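Long-range contacts in aspartate aminotransferase (Rhodobacter sphaeroides, PDB 3NRA), which probably catalyses the pyridoxal 5'-phosphate-dependent transfer of the amino group of L-aspartate to 2-oxoglutarate, giving oxaloacetate and L-glutamate: residues P41-S45 with G363-T367; D85-L91 with A101-L105; D127-Q133 with E149-L155; L257-L262 with S290-L294. All coordinates share one frame. Where two conformers were deposited one is given. Residue numbers count along the deposited sequence, not the author numbering.

The four contacts sample both sheets of an aminotransferase chain. Contact 1 joins two neighbouring strands of the small four-stranded sheet; contacts 2, 3 and 4, which follow one another along the chain, are nested inside the loop it closes. Contacts 2 and 3 lie by the two outermost strands of the seven-stranded sheet, 105-108 and 149-154, with centres about 30 Å apart. Contact 4 lies where the chain enters strand 263-267; its centre is about 17 Å from that of contact 2, which it touches through L87 and L294. Thus N- and C-terminal parts of the chain meet in the small sheet, while contact 4 places a phosphate-binding loop beside the second subunit.

Contact 1. Residues P41-S45 with G363-T367; sequences PVDFS and GVVVT
Within P41-S45 and G363-T367, V42-D43 and V364-V365 pair as parallel strands, the end-to-end directions of the segments 8° apart, in the register P41-G363, V42-V364, D43-V365 and F44-V366; F44 and S45 then turn out of the strand. G363 leaves the preceding helix with positive phi (51/40), easy for a residue lacking CB, and G363 O accepts from V42 N (3.1 Å). V364, in beta conformation like its partner V42, shares a face of the sheet with it; V364 CG1 meets F44 CD2 at the ring edge (3.8 Å), with F44 chi1 m. V365 supplies the next two bonds: V365 N donates to V42 O (3.2 Å), and V365 O accepts from F44 N (2.9 Å). On the face shared with D43, V365 CB lies 3.4 Å from D43 OD1. With D43 t and S45 p, D43 OD1 accepts from S45 N (2.9 Å), an Asx turn, and from S45 OG (2.6 Å). V366 CG1 (chi1 m) lies 4.2 Å from F44 CD2. T367 OG1 binds a water (2.8 Å) that donates to F44 O (2.7 Å). Apolar V42, F44 and V364 suit the buried face, where A394 of helix 388-404 packs; helix 351-362 touches V365 and V366, and strand 380-383 flanks F44, V366 and T367.

Contact 2. Residues D85-L91 with A101-L105; sequences DLLAPRL and ARDGL
At the apolar centre, L105 (chi1 t, chi2 p) directs its CA-CB bond toward the helical segment D85-L91. L105 CD1 lies 3.9 Å from L91 CD1, while L105 CD2 reaches A88 CB at 4.3 Å and L87 CB at 4.4 Å; L87 and L91 are both m,t. V264 and F266 of strand 263-267 extend this leucine cluster. A88 and L87 lie three and four residues before L91, so all three come to the same side of the helix. A88 CB meets A101 CB at 3.8 Å, two methyls whose shortness allows the backbones to approach; CA atoms come nearest at D85 and A101, 5.3 Å apart. The helix is kinked at P89, whose nitrogen has no hydrogen to bond to the turn before. A101 and R102 keep helical angles, and L105 is extended (-151/122). Outward, D85 (chi1 m) and R102 (m, m, t) form a two-pronged salt bridge: R102 NE to D85 OD1 2.9 Å, and R102 NH2 to D85 OD2 3.2 Å. The arrangement is a helix-loop-strand connection, in which helix 81-95 packs against the start of strand 105-108, an outermost strand of the large-domain sheet of a fold-type I pyridoxal-phosphate enzyme.

Contact 3. Residues D127-Q133 with E149-L155; sequences DKVAIVQ and EMVPVQL
Strands 128-133 and 149-154 are parallel neighbours joined through helix 137-145 as a beta-alpha-beta unit. Their axes approach to 4.6 Å at a signed angle of -36°, the twist between them, and K128-E149 through Q133-Q154 pair in unbroken register, CA atoms 4.7 to 5.2 Å apart. On one face lie V129, I131 and Q133 with M150, P152 and Q154. The long selenomethionine M150 (t, t, p) lies along the neighbouring strand, M150 SE 3.8 Å from I131 CB and M150 CE 3.6 Å from Q133 NE2. Q133 (m, t) leans back across the pair, Q133 OE1 coming 3.3 Å from P152 CB. On the other face, A130 leaves a hollow that V153 CG2 enters (4.1 Å from A130 CB), together with L172 and A175 of helix 169-177; farther along, V132 CG1 rests on L155 CB (3.7 Å). Seven backbone bonds zigzag between the strands: E149 N to D127 O 2.8 Å, V129 N to E149 O 2.9 Å, V151 N to V129 O 2.8 Å, I131 N to V151 O 3.1 Å, V153 N to I131 O 2.9 Å, Q133 N to V153 O 3.0 Å and L155 N to Q133 O 2.9 Å. A water donates to Q133 OE1 and Q154 OE1 (2.8 Å each). Main-chain bonds thus set register and spacing whatever the side chains, leaving these to suit each face, even proline at P152, whose nitrogen faces away from 128-133.

Contact 4. Residues L257-L262 with S290-L294; sequences LSGYRL and SQAVL
This is a buried, mostly apolar contact between the loop leading into strand 263-267 and the end of helix 288-291 with the residues just after it. V293 (chi1 m) sits at its middle, its branches suiting two neighbours: V293 CG1 lies over one face of the Y260 ring, 3.9 Å from its centroid, a CH-pi contact, while V293 CG2 is 3.9 Å from L257 CD1. A single hydrogen bond, S290 OG to Y260 O (2.7 Å), joins the segments; the small serine allows a 5.4 Å CA-CA approach. The chain makes a 3-10 turn up to Y260, with Y260 N bonded to L257 O (2.9 Å), and R261 takes a positive phi (64/70) before L262 becomes extended. Such a loop is characteristic of fold-type I aminotransferases: R261 NH1 bonds to the phosphate of the lysine-linked cofactor at residue 253. Flexible leucines fill the buried gap, L262 (m, t) placing CD2 3.8 Å from S290 CB and CD1 3.9 Å from L294 CG. Y289 of the second subunit meets the Y260 ring edge-to-face. The CA-CB bond of Q291 points away from the loop, and Q291 OE1 accepts from D80 N.

Contact 1. Residues P41-S45 with G363-T367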
# COMPACT_ATOMS: atom_id res chain seq x y z
N PRO B 41 31.19 6.86 -4.35
CA PRO B 41 30.30 6.29 -3.35
C PRO B 41 29.41 5.20 -3.93
O PRO B 41 28.95 5.33 -5.06
CB PRO B 41 29.42 7.48 -2.93
CG PRO B 41 30.17 8.67 -3.32
CD PRO B 41 31.07 8.32 -4.42
N VAL B 42 29.16 4.16 -3.16
CA VAL B 42 28.22 3.12 -3.55
C VAL B 42 27.29 2.90 -2.40
O VAL B 42 27.73 2.71 -1.26
CB VAL B 42 28.93 1.81 -3.92
CG1 VAL B 42 27.91 0.73 -4.27
CG2 VAL B 42 29.90 2.03 -5.12
N ASP B 43 26.00 2.98 -2.67
CA ASP B 43 24.97 2.65 -1.70
C ASP B 43 24.51 1.21 -1.94
O ASP B 43 23.69 0.95 -2.82
CB ASP B 43 23.79 3.63 -1.86
CG ASP B 43 22.68 3.39 -0.85
OD1 ASP B 43 22.70 2.36 -0.11
OD2 ASP B 43 21.76 4.21 -0.82
N PHE B 44 25.04 0.27 -1.14
CA PHE B 44 24.69 -1.16 -1.27
C PHE B 44 23.39 -1.50 -0.51
O PHE B 44 23.05 -2.70 -0.39
CB PHE B 44 25.81 -2.06 -0.70
CG PHE B 44 27.06 -2.09 -1.49
CD1 PHE B 44 27.11 -2.77 -2.71
CD2 PHE B 44 28.24 -1.57 -0.97
CE1 PHE B 44 28.28 -2.88 -3.40
CE2 PHE B 44 29.42 -1.65 -1.70
CZ PHE B 44 29.43 -2.32 -2.91
N SER B 45 22.67 -0.50 0.02
CA SER B 45 21.44 -0.78 0.77
C SER B 45 20.31 -1.28 -0.13
O SER B 45 19.47 -2.03 0.32
CB SER B 45 21.00 0.43 1.61
OG SER B 45 20.46 1.46 0.81
N GLY B 363 32.65 6.12 1.88
CA GLY B 363 31.42 6.41 1.13
C GLY B 363 30.65 5.15 0.74
O GLY B 363 30.15 5.05 -0.36
N VAL B 364 30.59 4.18 1.65
CA VAL B 364 29.86 2.94 1.42
C VAL B 364 28.71 2.85 2.41
O VAL B 364 28.92 2.99 3.62
CB VAL B 364 30.80 1.76 1.56
CG1 VAL B 364 30.06 0.48 1.64
CG2 VAL B 364 31.78 1.73 0.38
N VAL B 365 27.49 2.66 1.90
CA VAL B 365 26.34 2.30 2.75
C VAL B 365 26.15 0.80 2.68
O VAL B 365 25.96 0.26 1.59
CB VAL B 365 25.01 2.96 2.28
CG1 VAL B 365 23.88 2.63 3.23
CG2 VAL B 365 25.17 4.52 2.11
N VAL B 366 26.18 0.12 3.84
CA VAL B 366 25.80 -1.30 3.93
C VAL B 366 24.77 -1.46 5.01
O VAL B 366 24.61 -0.56 5.84
CB VAL B 366 27.03 -2.20 4.24
CG1 VAL B 366 28.12 -2.00 3.20
CG2 VAL B 366 27.57 -1.94 5.67
N THR B 367 24.05 -2.58 5.02
CA THR B 367 22.95 -2.74 5.94
C THR B 367 23.40 -3.51 7.16
O THR B 367 24.01 -4.56 7.03
CB THR B 367 21.78 -3.47 5.29
OG1 THR B 367 21.45 -2.82 4.07
CG2 THR B 367 20.54 -3.48 6.23
O HOH W 1 21.99 -4.17 1.67

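Contact 2. Residues D85-L91 with A101-L105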
# COMPACT_ATOMS: atom_id res chain seq x y z
N ASP B 85 -5.17 -13.18 -15.82
CA ASP B 85 -5.28 -14.25 -16.79
C ASP B 85 -4.01 -14.47 -17.63
O ASP B 85 -3.69 -15.59 -17.98
CB ASP B 85 -6.49 -14.01 -17.73
CG ASP B 85 -7.84 -14.22 -17.03
OD1 ASP B 85 -7.88 -14.88 -15.95
OD2 ASP B 85 -8.86 -13.74 -17.58
N LEU B 86 -3.31 -13.39 -17.98
CA LEU B 86 -2.01 -13.50 -18.67
C LEU B 86 -0.96 -14.10 -17.72
O LEU B 86 -0.14 -14.90 -18.13
CB LEU B 86 -1.50 -12.14 -19.15
CG LEU B 86 -1.70 -11.69 -20.59
CD1 LEU B 86 -1.14 -10.26 -20.73
CD2 LEU B 86 -1.03 -12.65 -21.64
N LEU B 87 -0.96 -13.67 -16.47
CA LEU B 87 0.15 -14.00 -15.56
C LEU B 87 0.09 -15.44 -15.04
O LEU B 87 1.13 -16.08 -14.88
CB LEU B 87 0.20 -13.04 -14.39
CG LEU B 87 0.78 -11.64 -14.60
CD1 LEU B 87 0.83 -10.92 -13.20
CD2 LEU B 87 2.15 -11.66 -15.22
N ALA B 88 -1.11 -15.94 -14.78
CA ALA B 88 -1.29 -17.24 -14.10
C ALA B 88 -0.55 -18.39 -14.81
O ALA B 88 0.16 -19.17 -14.14
CB ALA B 88 -2.81 -17.56 -13.94
N PRO B 89 -0.69 -18.50 -16.17
CA PRO B 89 0.09 -19.52 -16.90
C PRO B 89 1.60 -19.33 -16.78
O PRO B 89 2.33 -20.31 -16.65
CB PRO B 89 -0.37 -19.35 -18.36
CG PRO B 89 -1.70 -18.69 -18.27
CD PRO B 89 -1.66 -17.82 -17.04
N ARG B 90 2.05 -18.08 -16.75
CA ARG B 90 3.48 -17.79 -16.64
C ARG B 90 4.02 -18.17 -15.26
O ARG B 90 5.07 -18.82 -15.15
CB ARG B 90 3.75 -16.32 -16.93
CG ARG B 90 3.22 -15.88 -18.30
CD ARG B 90 3.62 -14.52 -18.67
NE ARG B 90 3.01 -14.13 -19.95
CZ ARG B 90 2.97 -12.89 -20.45
NH1 ARG B 90 3.48 -11.84 -19.78
NH2 ARG B 90 2.36 -12.68 -21.60
N LEU B 91 3.28 -17.80 -14.23
CA LEU B 91 3.63 -18.15 -12.86
C LEU B 91 3.47 -19.65 -12.59
O LEU B 91 4.21 -20.20 -11.79
CB LEU B 91 2.76 -17.34 -11.88
CG LEU B 91 3.01 -15.84 -11.84
CD1 LEU B 91 1.89 -15.11 -11.04
CD2 LEU B 91 4.42 -15.50 -11.24
N ALA B 101 -5.99 -17.89 -11.81
CA ALA B 101 -6.13 -16.43 -12.06
C ALA B 101 -7.30 -15.76 -11.32
O ALA B 101 -7.18 -14.61 -10.87
CB ALA B 101 -6.27 -16.16 -13.57
N ARG B 102 -8.41 -16.49 -11.22
CA ARG B 102 -9.65 -15.88 -10.78
C ARG B 102 -9.70 -15.76 -9.26
O ARG B 102 -9.92 -14.69 -8.75
CB ARG B 102 -10.86 -16.66 -11.35
CG ARG B 102 -10.91 -16.71 -12.92
CD ARG B 102 -10.50 -15.36 -13.55
NE ARG B 102 -10.64 -15.27 -15.00
CZ ARG B 102 -11.80 -15.07 -15.66
NH1 ARG B 102 -12.97 -15.06 -15.01
NH2 ARG B 102 -11.77 -14.93 -16.99
N ASP B 103 -9.46 -16.86 -8.55
CA ASP B 103 -9.58 -16.89 -7.09
C ASP B 103 -8.28 -17.16 -6.32
O ASP B 103 -8.27 -17.12 -5.09
CB ASP B 103 -10.63 -17.92 -6.68
CG ASP B 103 -11.97 -17.71 -7.37
OD1 ASP B 103 -12.37 -16.54 -7.53
OD2 ASP B 103 -12.62 -18.70 -7.74
N GLY B 104 -7.18 -17.43 -7.03
CA GLY B 104 -5.93 -17.78 -6.37
C GLY B 104 -4.75 -16.89 -6.69
O GLY B 104 -3.60 -17.33 -6.58
N LEU B 105 -5.01 -15.64 -7.11
CA LEU B 105 -3.95 -14.73 -7.60
C LEU B 105 -4.35 -13.29 -7.32
O LEU B 105 -5.38 -12.85 -7.76
CB LEU B 105 -3.68 -14.92 -9.08
CG LEU B 105 -2.62 -14.00 -9.71
CD1 LEU B 105 -1.22 -14.11 -9.00
CD2 LEU B 105 -2.49 -14.31 -11.18

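Contact 3. Residues D127-Q133 with E149-L155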
# COMPACT_ATOMS: atom_id res chain seq x y z
N ASP B 127 -1.06 -15.97 18.21
CA ASP B 127 -0.64 -17.12 17.38
C ASP B 127 0.86 -17.22 17.32
O ASP B 127 1.53 -16.22 17.14
CB ASP B 127 -1.16 -16.98 15.96
CG ASP B 127 -2.64 -17.21 15.86
OD1 ASP B 127 -3.26 -17.55 16.88
OD2 ASP B 127 -3.18 -17.05 14.73
N LYS B 128 1.39 -18.43 17.46
CA LYS B 128 2.80 -18.69 17.23
C LYS B 128 3.14 -18.74 15.72
O LYS B 128 2.44 -19.37 14.93
CB LYS B 128 3.22 -19.96 17.93
CG LYS B 128 3.34 -19.75 19.42
CD LYS B 128 3.39 -21.05 20.18
CE LYS B 128 3.49 -20.78 21.67
NZ LYS B 128 2.94 -21.88 22.45
N VAL B 129 4.19 -18.04 15.33
CA VAL B 129 4.64 -17.99 13.95
C VAL B 129 6.11 -18.33 13.90
O VAL B 129 6.89 -17.71 14.60
CB VAL B 129 4.43 -16.58 13.35
CG1 VAL B 129 4.79 -16.58 11.86
CG2 VAL B 129 2.99 -16.09 13.59
N ALA B 130 6.47 -19.35 13.10
CA ALA B 130 7.88 -19.72 12.87
C ALA B 130 8.52 -18.73 11.91
O ALA B 130 8.01 -18.52 10.80
CB ALA B 130 7.98 -21.15 12.31
N ILE B 131 9.62 -18.13 12.34
CA ILE B 131 10.36 -17.12 11.54
C ILE B 131 11.81 -17.53 11.55
O ILE B 131 12.35 -17.92 12.61
CB ILE B 131 10.21 -15.70 12.15
CG1 ILE B 131 8.73 -15.23 12.08
CG2 ILE B 131 11.18 -14.67 11.48
CD1 ILE B 131 8.21 -15.07 10.70
N VAL B 132 12.44 -17.49 10.38
CA VAL B 132 13.85 -17.84 10.25
C VAL B 132 14.74 -16.67 10.72
O VAL B 132 14.39 -15.51 10.55
CB VAL B 132 14.19 -18.17 8.77
CG1 VAL B 132 15.71 -18.55 8.61
CG2 VAL B 132 13.29 -19.32 8.25
N GLN B 133 15.87 -17.00 11.33
CA GLN B 133 16.90 -16.04 11.71
C GLN B 133 18.25 -16.49 11.11
O GLN B 133 18.69 -17.60 11.36
CB GLN B 133 17.02 -15.97 13.24
CG GLN B 133 15.76 -15.49 13.93
CD GLN B 133 15.96 -15.24 15.39
OE1 GLN B 133 16.59 -16.03 16.08
NE2 GLN B 133 15.41 -14.15 15.88
N GLU B 149 3.33 -14.38 18.34
CA GLU B 149 4.56 -14.72 19.06
C GLU B 149 5.52 -15.40 18.08
O GLU B 149 5.24 -16.51 17.60
CB GLU B 149 4.22 -15.66 20.19
CG GLU B 149 5.40 -16.03 21.10
CD GLU B 149 5.08 -17.22 22.06
OE1 GLU B 149 3.87 -17.48 22.34
OE2 GLU B 149 6.03 -17.89 22.49
N MSE B 150 6.64 -14.75 17.78
CA MSE B 150 7.67 -15.39 16.95
C MSE B 150 8.30 -16.55 17.69
O MSE B 150 8.70 -16.40 18.86
CB MSE B 150 8.78 -14.40 16.56
CG MSE B 150 10.09 -15.10 16.03
SE MSE B 150 11.31 -13.82 15.27
CE MSE B 150 12.05 -13.23 16.96
N VAL B 151 8.42 -17.68 16.99
CA VAL B 151 9.26 -18.80 17.42
C VAL B 151 10.39 -18.90 16.40
O VAL B 151 10.14 -19.15 15.22
CB VAL B 151 8.46 -20.12 17.46
CG1 VAL B 151 9.36 -21.32 18.01
CG2 VAL B 151 7.19 -19.95 18.32
N PRO B 152 11.62 -18.51 16.80
CA PRO B 152 12.70 -18.48 15.83
C PRO B 152 13.18 -19.89 15.42
O PRO B 152 13.07 -20.82 16.18
CB PRO B 152 13.81 -17.73 16.56
CG PRO B 152 13.54 -17.94 17.98
CD PRO B 152 12.05 -18.01 18.12
N VAL B 153 13.60 -20.00 14.17
CA VAL B 153 14.21 -21.19 13.63
C VAL B 153 15.57 -20.75 13.08
O VAL B 153 15.63 -19.88 12.20
CB VAL B 153 13.38 -21.74 12.48
CG1 VAL B 153 14.03 -23.04 11.91
CG2 VAL B 153 11.92 -22.01 12.95
N GLN B 154 16.64 -21.33 13.60
CA GLN B 154 18.00 -20.94 13.18
C GLN B 154 18.25 -21.35 11.74
O GLN B 154 17.92 -22.48 11.33
CB GLN B 154 19.05 -21.59 14.12
CG GLN B 154 20.48 -21.16 13.89
CD GLN B 154 20.70 -19.68 14.20
OE1 GLN B 154 20.18 -19.13 15.17
NE2 GLN B 154 21.46 -19.02 13.35
N LEU B 155 18.82 -20.43 10.96
CA LEU B 155 19.48 -20.76 9.71
C LEU B 155 20.95 -20.86 9.99
O LEU B 155 21.61 -19.84 10.17
CB LEU B 155 19.24 -19.67 8.63
CG LEU B 155 19.71 -19.96 7.19
CD1 LEU B 155 18.95 -21.13 6.59
CD2 LEU B 155 19.56 -18.69 6.28
O HOH W 2 17.61 -18.62 16.02

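Contact 4. Residues L257-L262 with S290-L294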
# COMPACT_ATOMS: atom_id res chain seq x y z
N LEU B 257 11.90 -3.24 -11.56
CA LEU B 257 10.64 -2.49 -11.68
C LEU B 257 10.15 -1.94 -10.32
O LEU B 257 8.99 -1.54 -10.19
CB LEU B 257 9.56 -3.35 -12.33
CG LEU B 257 9.85 -3.91 -13.73
CD1 LEU B 257 8.57 -4.46 -14.32
CD2 LEU B 257 10.41 -2.85 -14.62
N SER B 258 11.03 -1.89 -9.32
CA SER B 258 10.63 -1.44 -7.97
C SER B 258 9.84 -0.13 -8.02
O SER B 258 8.84 -0.02 -7.37
CB SER B 258 11.84 -1.28 -7.04
OG SER B 258 11.43 -0.85 -5.73
N GLY B 259 10.24 0.80 -8.89
CA GLY B 259 9.60 2.13 -8.97
C GLY B 259 8.12 2.13 -9.35
O GLY B 259 7.41 3.09 -9.09
N TYR B 260 7.67 1.03 -9.98
CA TYR B 260 6.25 0.84 -10.32
C TYR B 260 5.42 0.26 -9.15
O TYR B 260 4.23 0.40 -9.15
CB TYR B 260 6.12 -0.04 -11.56
CG TYR B 260 6.65 0.63 -12.85
CD1 TYR B 260 5.89 1.55 -13.54
CD2 TYR B 260 7.87 0.27 -13.38
CE1 TYR B 260 6.38 2.15 -14.73
CE2 TYR B 260 8.36 0.86 -14.57
CZ TYR B 260 7.60 1.79 -15.24
OH TYR B 260 8.06 2.37 -16.41
N ARG B 261 6.09 -0.38 -8.18
CA ARG B 261 5.47 -0.91 -6.95
C ARG B 261 4.42 -2.06 -7.23
O ARG B 261 3.21 -1.88 -7.03
CB ARG B 261 4.85 0.23 -6.12
CG ARG B 261 4.59 -0.15 -4.60
CD ARG B 261 5.67 0.44 -3.69
NE ARG B 261 6.99 -0.03 -4.05
CZ ARG B 261 7.55 -1.16 -3.64
NH1 ARG B 261 6.98 -1.93 -2.72
NH2 ARG B 261 8.72 -1.51 -4.14
N LEU B 262 4.94 -3.23 -7.64
CA LEU B 262 4.11 -4.36 -8.03
C LEU B 262 4.60 -5.64 -7.41
O LEU B 262 5.80 -5.87 -7.32
CB LEU B 262 4.08 -4.51 -9.57
CG LEU B 262 3.51 -3.31 -10.29
CD1 LEU B 262 3.99 -3.31 -11.72
CD2 LEU B 262 1.97 -3.31 -10.20
N SER B 290 0.32 1.23 -13.08
CA SER B 290 1.49 0.35 -12.84
C SER B 290 1.22 -1.05 -13.30
O SER B 290 2.10 -1.71 -13.84
CB SER B 290 1.89 0.34 -11.36
OG SER B 290 2.57 1.51 -11.00
N GLN B 291 -0.01 -1.53 -13.09
CA GLN B 291 -0.34 -2.93 -13.36
C GLN B 291 0.00 -3.34 -14.79
O GLN B 291 0.55 -4.41 -15.01
CB GLN B 291 -1.80 -3.21 -13.05
CG GLN B 291 -2.11 -3.30 -11.55
CD GLN B 291 -3.54 -3.68 -11.28
OE1 GLN B 291 -4.04 -4.63 -11.87
NE2 GLN B 291 -4.22 -2.93 -10.40
N ALA B 292 -0.22 -2.41 -15.73
CA ALA B 292 0.05 -2.62 -17.13
C ALA B 292 1.45 -3.13 -17.45
O ALA B 292 1.61 -3.82 -18.44
CB ALA B 292 -0.23 -1.27 -17.97
N VAL B 293 2.48 -2.77 -16.64
CA VAL B 293 3.85 -3.23 -16.95
C VAL B 293 4.00 -4.75 -16.79
O VAL B 293 4.87 -5.36 -17.42
CB VAL B 293 4.96 -2.52 -16.12
CG1 VAL B 293 4.83 -0.98 -16.24
CG2 VAL B 293 4.93 -2.99 -14.66
N LEU B 294 3.11 -5.36 -15.99
CA LEU B 294 3.12 -6.81 -15.78
C LEU B 294 2.72 -7.60 -17.00
O LEU B 294 2.98 -8.80 -17.05
CB LEU B 294 2.18 -7.19 -14.61
CG LEU B 294 2.57 -6.64 -13.24
CD1 LEU B 294 1.48 -6.90 -12.22
CD2 LEU B 294 3.90 -7.24 -12.78